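Local structure of ABC transporter, substrate binding protein (Agrobacterium tumefaciens, 3C9H) at residues A[38-43]-A[90-95]; A[97-102]-A[262-267]; A[17-22]-A[66-71]. The protein probably captures a solute in the periplasm and hands it to an ABC transporter, and binds a magnesium ion. All blocks are in the same frame, centred on the assembly; numbering follows the deposited sequence.

Contact 1: A[38-43]-A[90-95]; sequences VYSSLD and FAFSSA. With MG (magnesium ion), chain C; CIT (citric acid), chain D.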
loop_
_atom_site.group_PDB
_atom_site.type_symbol
_atom_site.label_atom_id
_atom_site.label_comp_id
_atom_site.label_asym_id
_atom_site.label_seq_id
_atom_site.Cartn_x
_atom_site.Cartn_y
_atom_site.Cartn_z
ATOM N N VAL A 38 14.873 2.778 8.811
ATOM C CA VAL A 38 13.849 2.448 7.799
ATOM C C VAL A 38 12.764 3.526 7.787
ATOM O O VAL A 38 12.203 3.845 8.835
ATOM C CB VAL A 38 13.211 1.037 8.105
ATOM C CG1 VAL A 38 12.122 0.683 7.094
ATOM C CG2 VAL A 38 14.299 -0.060 8.219
ATOM N N TYR A 39 12.471 4.118 6.626
ATOM C CA TYR A 39 11.209 4.850 6.433
ATOM C C TYR A 39 10.227 3.959 5.684
ATOM O O TYR A 39 10.491 3.564 4.545
ATOM C CB TYR A 39 11.363 6.143 5.653
ATOM C CG TYR A 39 12.368 7.131 6.208
ATOM C CD1 TYR A 39 12.897 7.004 7.491
ATOM C CD2 TYR A 39 12.793 8.213 5.411
ATOM C CE1 TYR A 39 13.830 7.937 7.959
ATOM C CE2 TYR A 39 13.708 9.099 5.851
ATOM C CZ TYR A 39 14.221 8.976 7.135
ATOM O OH TYR A 39 15.143 9.905 7.561
ATOM N N SER A 40 9.109 3.648 6.325
ATOM C CA SER A 40 8.127 2.682 5.799
ATOM C C SER A 40 6.688 3.060 6.050
ATOM O O SER A 40 6.333 3.691 7.038
ATOM C CB SER A 40 8.421 1.306 6.365
ATOM O OG SER A 40 7.440 0.348 6.026
ATOM N N SER A 41 5.831 2.704 5.112
ATOM C CA SER A 41 4.422 2.947 5.277
ATOM C C SER A 41 3.708 1.722 5.824
ATOM O O SER A 41 2.518 1.797 6.062
ATOM C CB SER A 41 3.780 3.395 3.974
ATOM O OG SER A 41 3.746 2.351 2.998
ATOM N N LEU A 42 4.422 0.607 5.982
ATOM C CA LEU A 42 3.841 -0.621 6.497
ATOM C C LEU A 42 3.572 -0.415 7.986
ATOM O O LEU A 42 4.501 -0.170 8.774
ATOM C CB LEU A 42 4.738 -1.834 6.234
ATOM C CG LEU A 42 4.221 -3.209 6.746
ATOM C CD1 LEU A 42 2.872 -3.619 6.147
ATOM C CD2 LEU A 42 5.208 -4.320 6.525
ATOM N N ASP A 43 2.300 -0.486 8.371
ATOM C CA ASP A 43 1.907 -0.223 9.769
ATOM C C ASP A 43 2.762 -1.077 10.710
ATOM O O ASP A 43 2.872 -2.311 10.533
ATOM C CB ASP A 43 0.431 -0.535 10.009
ATOM C CG ASP A 43 -0.511 0.429 9.287
ATOM O OD1 ASP A 43 -0.070 1.240 8.451
ATOM O OD2 ASP A 43 -1.721 0.373 9.571
ATOM N N PHE A 90 16.727 2.324 4.058
ATOM C CA PHE A 90 15.698 1.581 3.317
ATOM C C PHE A 90 14.386 2.364 3.329
ATOM O O PHE A 90 13.941 2.839 4.390
ATOM C CB PHE A 90 15.497 0.181 3.924
ATOM C CG PHE A 90 14.648 -0.742 3.078
ATOM C CD1 PHE A 90 15.030 -1.113 1.801
ATOM C CD2 PHE A 90 13.472 -1.243 3.567
ATOM C CE1 PHE A 90 14.211 -1.961 1.039
ATOM C CE2 PHE A 90 12.664 -2.096 2.814
ATOM C CZ PHE A 90 13.047 -2.445 1.542
ATOM N N ALA A 91 13.788 2.527 2.141
ATOM C CA ALA A 91 12.515 3.173 1.972
ATOM C C ALA A 91 11.565 2.133 1.440
ATOM O O ALA A 91 11.848 1.480 0.426
ATOM C CB ALA A 91 12.612 4.356 0.995
ATOM N N PHE A 92 10.435 1.979 2.094
ATOM C CA PHE A 92 9.460 0.936 1.750
ATOM C C PHE A 92 8.061 1.543 1.713
ATOM O O PHE A 92 7.526 1.963 2.761
ATOM C CB PHE A 92 9.578 -0.179 2.789
ATOM C CG PHE A 92 8.757 -1.427 2.467
ATOM C CD1 PHE A 92 8.919 -2.086 1.277
ATOM C CD2 PHE A 92 7.887 -1.966 3.416
ATOM C CE1 PHE A 92 8.199 -3.226 0.983
ATOM C CE2 PHE A 92 7.174 -3.121 3.129
ATOM C CZ PHE A 92 7.342 -3.738 1.897
ATOM N N SER A 93 7.462 1.601 0.516
ATOM C CA SER A 93 6.259 2.385 0.286
ATOM C C SER A 93 5.311 1.750 -0.710
ATOM O O SER A 93 5.735 1.189 -1.733
ATOM C CB SER A 93 6.658 3.759 -0.239
ATOM O OG SER A 93 5.530 4.554 -0.518
ATOM N N SER A 94 4.029 1.884 -0.399
ATOM C CA SER A 94 2.949 1.462 -1.243
ATOM C C SER A 94 2.631 2.517 -2.313
ATOM O O SER A 94 1.840 2.245 -3.222
ATOM C CB SER A 94 1.715 1.147 -0.418
ATOM O OG SER A 94 1.410 2.216 0.448
ATOM N N ALA A 95 3.235 3.703 -2.204
ATOM C CA ALA A 95 3.068 4.728 -3.235
ATOM C C ALA A 95 4.083 4.470 -4.381
ATOM O O ALA A 95 5.150 5.078 -4.468
ATOM C CB ALA A 95 3.135 6.141 -2.673
HETATM MG MG MG C . 0.549 2.693 6.749
HETATM C C1 CIT D . 0.157 1.855 3.700
HETATM O O1 CIT D . 1.080 1.314 3.028
HETATM O O2 CIT D . -0.198 1.363 4.791
HETATM C C2 CIT D . -0.559 3.072 3.179
HETATM C C3 CIT D . -0.937 4.089 4.272
HETATM O O7 CIT D . 0.221 4.363 5.118
HETATM C C4 CIT D . -1.394 5.406 3.656
HETATM C C5 CIT D . -0.311 6.110 2.902
HETATM O O3 CIT D . -0.524 6.599 1.746
HETATM O O4 CIT D . 0.771 6.238 3.495
HETATM C C6 CIT D . -2.075 3.576 5.170
HETATM O O5 CIT D . -1.936 3.432 6.415
HETATM O O6 CIT D . -3.171 3.270 4.685
HETATM O O HOH W 1 5.102 0.010 2.534
HETATM O O HOH W 2 1.434 4.100 8.309
#
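Strands 38-40 and 90-93 run parallel, 4.8 Å apart with an angle of 10° between them, and pair Val38 with Phe90, Tyr39 with Ala91 and Ser40 with Phe92. They are neighbouring strands in a lobe of a periplasmic binding protein, and the loops after them line a pocket holding magnesium and citrate, consistent with the ligand site of such proteins. Three backbone bonds join them: Tyr39 N to Phe90 O, Phe92 N to Tyr39 O, and Ser41 N to Phe92 O; the last is 3.0 Å long. Each donor lies nearly along the C=O axis.

Val38, Ser40, Phe90 and Phe92 share one face of the sheet. Phe92 CG is anti to the backbone N, which sets the ring beside Ser40. Ser40 OG meets the ring at its edge, in plane, 3.5 Å from Phe92 CD2. The same OG accepts from Leu42 N, an ST turn, and also bonds to Tyr65. Leu42 lies alongside Phe92 and points the same way, with Leu42 CD2 4.1 Å from Phe92 CE2. Phe284 meets the Phe92 ring edge-to-face. Tyr39 and Ala91 lie on the other face, where the Tyr39 hydroxyl reaches Glu80.

Past the strands the contact turns polar. Ser41 OG sits between its backbone N and carbonyl carbon (chi1 68°), so it faces 90-95. Ser41 OG accepts a weak bond from Ser94 N at 3.4 Å and a bond from a water that also donates weakly to Phe92 O. Ser41 OG and Ser94 OG both donate to O1 of a citrate, probably from the crystallisation liquor. Magnesium is held by Ser41 O, Asp43 OD1, citrate O2 and O7, and a water. Protein and citrate thus share the ion: Asp43 OD1 binds it at 2.3 Å and citrate O7 at 2.4 Å.

Contact 2: A[97-102]-A[262-267]; sequences DLQVKL and SRIGLV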
loop_
_atom_site.group_PDB
_atom_site.type_symbol
_atom_site.label_atom_id
_atom_site.label_comp_id
_atom_site.label_asym_id
_atom_site.label_seq_id
_atom_site.Cartn_x
_atom_site.Cartn_y
_atom_site.Cartn_z
ATOM N N ASP A 97 4.355 4.953 -7.525
ATOM C CA ASP A 97 4.736 6.071 -8.359
ATOM C C ASP A 97 5.785 6.992 -7.727
ATOM O O ASP A 97 6.757 7.382 -8.388
ATOM C CB ASP A 97 3.489 6.824 -8.830
ATOM C CG ASP A 97 2.636 7.392 -7.690
ATOM O OD1 ASP A 97 2.584 6.815 -6.580
ATOM O OD2 ASP A 97 1.947 8.401 -7.953
ATOM N N LEU A 98 5.647 7.275 -6.437
ATOM C CA LEU A 98 6.594 8.136 -5.741
ATOM C C LEU A 98 7.933 7.436 -5.581
ATOM O O LEU A 98 8.973 8.087 -5.591
ATOM C CB LEU A 98 6.050 8.551 -4.354
ATOM C CG LEU A 98 4.762 9.396 -4.411
ATOM C CD1 LEU A 98 4.301 9.819 -3.036
ATOM C CD2 LEU A 98 4.922 10.617 -5.378
ATOM N N GLN A 99 7.905 6.111 -5.414
ATOM C CA GLN A 99 9.135 5.342 -5.299
ATOM C C GLN A 99 9.889 5.276 -6.617
ATOM O O GLN A 99 11.099 5.404 -6.652
ATOM C CB GLN A 99 8.848 3.947 -4.763
ATOM C CG GLN A 99 8.430 3.961 -3.287
ATOM C CD GLN A 99 9.611 4.169 -2.345
ATOM O OE1 GLN A 99 10.038 5.306 -2.111
ATOM N NE2 GLN A 99 10.135 3.067 -1.778
ATOM N N VAL A 100 9.167 5.074 -7.701
ATOM C CA VAL A 100 9.784 5.075 -9.033
ATOM C C VAL A 100 10.292 6.485 -9.364
ATOM O O VAL A 100 11.389 6.630 -9.886
ATOM C CB VAL A 100 8.827 4.520 -10.107
ATOM C CG1 VAL A 100 9.401 4.749 -11.569
ATOM C CG2 VAL A 100 8.593 3.028 -9.853
ATOM N N LYS A 101 9.529 7.524 -9.033
ATOM C CA LYS A 101 10.062 8.897 -9.156
ATOM C C LYS A 101 11.378 9.152 -8.402
ATOM O O LYS A 101 12.302 9.713 -8.979
ATOM C CB LYS A 101 9.017 9.948 -8.785
ATOM C CG LYS A 101 9.508 11.384 -9.000
ATOM C CD LYS A 101 8.362 12.344 -8.971
ATOM C CE LYS A 101 8.798 13.794 -9.332
ATOM N NZ LYS A 101 9.585 13.925 -10.642
ATOM N N LEU A 102 11.478 8.786 -7.118
ATOM C CA LEU A 102 12.757 8.899 -6.415
ATOM C C LEU A 102 13.863 8.222 -7.201
ATOM O O LEU A 102 14.930 8.791 -7.385
ATOM C CB LEU A 102 12.734 8.274 -5.018
ATOM C CG LEU A 102 11.947 8.913 -3.879
ATOM C CD1 LEU A 102 11.941 7.944 -2.682
ATOM C CD2 LEU A 102 12.510 10.256 -3.480
ATOM N N SER A 262 1.833 -3.020 -5.279
ATOM C CA SER A 262 2.950 -3.784 -4.755
ATOM C C SER A 262 3.810 -2.810 -3.985
ATOM O O SER A 262 4.167 -1.777 -4.534
ATOM C CB SER A 262 3.768 -4.358 -5.906
ATOM O OG SER A 262 3.043 -5.303 -6.679
ATOM N N ARG A 263 4.155 -3.116 -2.730
ATOM C CA ARG A 263 5.053 -2.251 -1.967
ATOM C C ARG A 263 6.441 -2.275 -2.627
ATOM O O ARG A 263 6.965 -3.342 -2.987
ATOM C CB ARG A 263 5.159 -2.724 -0.512
ATOM C CG ARG A 263 3.885 -2.521 0.253
ATOM C CD ARG A 263 3.936 -3.066 1.653
ATOM N NE ARG A 263 2.558 -3.164 2.090
ATOM C CZ ARG A 263 1.876 -2.200 2.684
ATOM N NH1 ARG A 263 2.453 -1.072 3.084
ATOM N NH2 ARG A 263 0.593 -2.408 2.925
ATOM N N ILE A 264 7.026 -1.104 -2.786
ATOM C CA ILE A 264 8.322 -0.957 -3.446
ATOM C C ILE A 264 9.396 -0.588 -2.440
ATOM O O ILE A 264 9.238 0.358 -1.656
ATOM C CB ILE A 264 8.247 0.101 -4.577
ATOM C CG1 ILE A 264 7.411 -0.411 -5.763
ATOM C CG2 ILE A 264 9.664 0.519 -5.075
ATOM C CD1 ILE A 264 7.353 0.647 -6.902
ATOM N N GLY A 265 10.462 -1.381 -2.435
ATOM C CA GLY A 265 11.620 -1.140 -1.625
ATOM C C GLY A 265 12.798 -0.656 -2.444
ATOM O O GLY A 265 13.031 -1.107 -3.551
ATOM N N LEU A 266 13.543 0.268 -1.859
ATOM C CA LEU A 266 14.789 0.809 -2.456
ATOM C C LEU A 266 15.698 1.334 -1.342
ATOM O O LEU A 266 15.233 1.590 -0.247
ATOM C CB LEU A 266 14.478 1.910 -3.471
ATOM C CG LEU A 266 13.776 3.188 -2.980
ATOM C CD1 LEU A 266 14.788 4.141 -2.331
ATOM C CD2 LEU A 266 12.987 3.913 -4.139
ATOM N N VAL A 267 16.993 1.442 -1.647
ATOM C CA VAL A 267 17.999 2.001 -0.770
ATOM C C VAL A 267 18.298 3.390 -1.292
ATOM O O VAL A 267 18.719 3.527 -2.440
ATOM C CB VAL A 267 19.305 1.169 -0.807
ATOM C CG1 VAL A 267 20.427 1.885 -0.040
ATOM C CG2 VAL A 267 19.044 -0.242 -0.271
#
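Helix 97-102 packs on a face of strand 264-267 and runs at 25° to it, with the axes 8.8 Å apart. The strand belongs to a binding-protein lobe and pairs antiparallel with strand 90-93, which leads into this helix. Gln99, on the side of the helix that faces the strand, carries the tight part of the contact. Its chain leaves with CG beside the backbone N and bends at chi2 (-76°), so the amide turns along the strand between Ile264 and Leu266. Gln99 and Ile264 slide past each other in opposite directions. Gln99 CB is 3.5 Å from Ile264 CG2. Gln99 NE2 donates to Ile264 O at 2.9 Å. The acceptor lies close to the amide plane of Gln99, but the donor stands above the carbonyl plane, 48° out of it. Leu266 crosses Gln99 obliquely. Leu266 CD2 lies 3.5 Å from Gln99 O and 3.8 Å from Gln99 NE2.

The packing loosens toward both flanks. The side chains of Val100 and Ile264 cross obliquely, with Val100 CG2 4.0 Å from Ile264 CD1. Leu102 CD1 comes no nearer than 4.4 Å to Leu266 CD2. The partly exposed side of the helix carries Leu98 and Lys101, which do not touch the strand; both lean on Tyr74 of helix 70-82, and Lys101 NZ forms a salt bridge with Asp105. On the other side of the strand, Arg263 turns away from the helix, forms a salt bridge with Glu135 and reaches the citrate.

The amide of Gln99 is a polar group in a buried, mostly aliphatic contact. The bond to Ile264 O, with a weak one to Ala91 O, satisfies the buried NE2 and ties the helix to two adjacent strands; the rest of the contact is apolar packing.

Contact 3: A[17-22]-A[66-71]; sequences ALAQVA and EDMLTG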
loop_
_atom_site.group_PDB
_atom_site.type_symbol
_atom_site.label_atom_id
_atom_site.label_comp_id
_atom_site.label_asym_id
_atom_site.label_seq_id
_atom_site.Cartn_x
_atom_site.Cartn_y
_atom_site.Cartn_z
ATOM N N ALA A 17 4.963 17.130 9.727
ATOM C CA ALA A 17 5.366 15.798 9.228
ATOM C C ALA A 17 5.412 14.824 10.406
ATOM O O ALA A 17 6.136 15.072 11.362
ATOM C CB ALA A 17 6.727 15.866 8.564
ATOM N N LEU A 18 4.647 13.728 10.320
ATOM C CA LEU A 18 4.498 12.757 11.413
ATOM C C LEU A 18 5.184 11.413 11.152
ATOM O O LEU A 18 5.335 10.974 10.002
ATOM C CB LEU A 18 3.028 12.474 11.662
ATOM C CG LEU A 18 2.125 13.668 11.845
ATOM C CD1 LEU A 18 0.703 13.188 11.963
ATOM C CD2 LEU A 18 2.509 14.437 13.098
ATOM N N ALA A 19 5.560 10.748 12.239
ATOM C CA ALA A 19 6.140 9.425 12.181
ATOM C C ALA A 19 5.913 8.727 13.523
ATOM O O ALA A 19 6.034 9.362 14.584
ATOM C CB ALA A 19 7.607 9.513 11.826
ATOM N N GLN A 20 5.561 7.449 13.486
ATOM C CA GLN A 20 5.597 6.634 14.691
ATOM C C GLN A 20 6.918 5.882 14.614
ATOM O O GLN A 20 7.158 5.089 13.678
ATOM C CB GLN A 20 4.428 5.651 14.798
ATOM C CG GLN A 20 3.056 6.190 14.407
ATOM C CD GLN A 20 2.381 7.090 15.449
ATOM O OE1 GLN A 20 2.748 7.114 16.640
ATOM N NE2 GLN A 20 1.347 7.820 14.998
ATOM N N VAL A 21 7.788 6.163 15.569
ATOM C CA VAL A 21 9.102 5.583 15.615
ATOM C C VAL A 21 9.140 4.449 16.636
ATOM O O VAL A 21 8.685 4.612 17.782
ATOM C CB VAL A 21 10.151 6.640 15.975
ATOM C CG1 VAL A 21 11.532 6.008 16.028
ATOM C CG2 VAL A 21 10.110 7.800 14.972
ATOM N N ALA A 22 9.689 3.308 16.210
ATOM C CA ALA A 22 9.933 2.162 17.063
ATOM C C ALA A 22 11.387 1.734 16.927
ATOM O O ALA A 22 11.864 1.463 15.812
ATOM C CB ALA A 22 8.993 1.008 16.661
ATOM N N GLU A 66 10.679 3.807 11.242
ATOM C CA GLU A 66 9.766 4.936 11.166
ATOM C C GLU A 66 8.598 4.664 10.229
ATOM O O GLU A 66 8.753 4.531 9.009
ATOM C CB GLU A 66 10.498 6.225 10.733
ATOM C CG GLU A 66 11.744 6.508 11.528
ATOM C CD GLU A 66 12.038 8.005 11.708
ATOM O OE1 GLU A 66 11.150 8.861 11.460
ATOM O OE2 GLU A 66 13.176 8.314 12.131
ATOM N N ASP A 67 7.417 4.609 10.832
ATOM C CA ASP A 67 6.147 4.349 10.182
ATOM C C ASP A 67 5.555 5.720 9.871
ATOM O O ASP A 67 5.227 6.501 10.762
ATOM C CB ASP A 67 5.286 3.491 11.135
ATOM C CG ASP A 67 3.838 3.321 10.709
ATOM O OD1 ASP A 67 3.379 3.883 9.689
ATOM O OD2 ASP A 67 3.134 2.588 11.433
ATOM N N MET A 68 5.410 5.991 8.590
ATOM C CA MET A 68 4.965 7.269 8.116
ATOM C C MET A 68 4.152 7.148 6.825
ATOM O O MET A 68 4.196 6.118 6.133
ATOM C CB MET A 68 6.175 8.218 7.943
ATOM C CG MET A 68 7.082 7.985 6.758
ATOM S SD MET A 68 8.654 8.956 6.720
ATOM C CE MET A 68 9.509 8.135 8.026
ATOM N N LEU A 69 3.420 8.199 6.506
ATOM C CA LEU A 69 2.639 8.246 5.253
ATOM C C LEU A 69 3.547 8.211 4.034
ATOM O O LEU A 69 4.674 8.733 4.076
ATOM C CB LEU A 69 1.746 9.478 5.210
ATOM C CG LEU A 69 0.567 9.550 6.182
ATOM C CD1 LEU A 69 -0.050 10.964 6.144
ATOM C CD2 LEU A 69 -0.505 8.486 5.858
ATOM N N THR A 70 3.053 7.626 2.947
ATOM C CA THR A 70 3.842 7.448 1.713
ATOM C C THR A 70 4.386 8.788 1.174
ATOM O O THR A 70 5.533 8.896 0.752
ATOM C CB THR A 70 2.985 6.712 0.649
ATOM O OG1 THR A 70 1.724 7.378 0.481
ATOM C CG2 THR A 70 2.748 5.230 1.019
ATOM N N GLY A 71 3.552 9.818 1.223
ATOM C CA GLY A 71 3.941 11.167 0.751
ATOM C C GLY A 71 5.048 11.781 1.579
ATOM O O GLY A 71 5.843 12.576 1.077
HETATM O O HOH W 3 3.268 10.598 8.184
#
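Val21 and Glu66 lie side by side on one face of the sheet and point the same way. Glu66 CG sits beside the backbone N, and the chain bends at chi2 (-148°). This brings the carboxylate along Val21, with Val21 CG2 3.8 Å from Glu66 CD. Glu66 OE1 also lies 3.6 Å from Ala19 CB and forms a salt bridge with Arg76, so the buried Glu66 carboxylate has the methyls of Ala19 and Val21 against it.

Gln20 and Asp67 project from the opposite face. Their CB atoms are 4.3 Å apart, but the end of Gln20 leads away. Asp67 CG is anti to its backbone N (chi1 170°), and OD2 bonds to Glu44 N. The two residues form an antiparallel hydrogen-bonded pair: Gln20 N to Asp67 O and Asp67 N to Gln20 O, both 2.9 Å. The second bond is almost straight at 173°.

Met68 CB packs against Leu18 O at 3.5 Å. A water donates to Leu18 O and accepts from Leu69 N.

Strand 20-24 thus adds an antiparallel strand to the sheet of a binding-protein lobe; the nearest side-chain atom of Asp67 is about 4 Å from the magnesium ion but does not ligate it.

The three contacts lie in one lobe and follow one another across its sheet. Strand 20-24 pairs with 62-67, which pairs with 35-40, then 90-93, then 258-268. Contact 1 sits in the middle, its centre 9 Å from those of contacts 2 and 3; the latter two are 16 Å apart. Probable hydrogen bonds, Ser40 N with Glu66 O and Ser93 O with Ile264 N, join contact 1 to contacts 3 and 2. Along the chain, the segments of contacts 1 and 3 alternate, and contact 2 opens after both have closed. Residues from all three, Ser41, Ser94, Thr70 and Arg263, meet the citrate, so all contribute to the wall of its pocket, probably the ligand site.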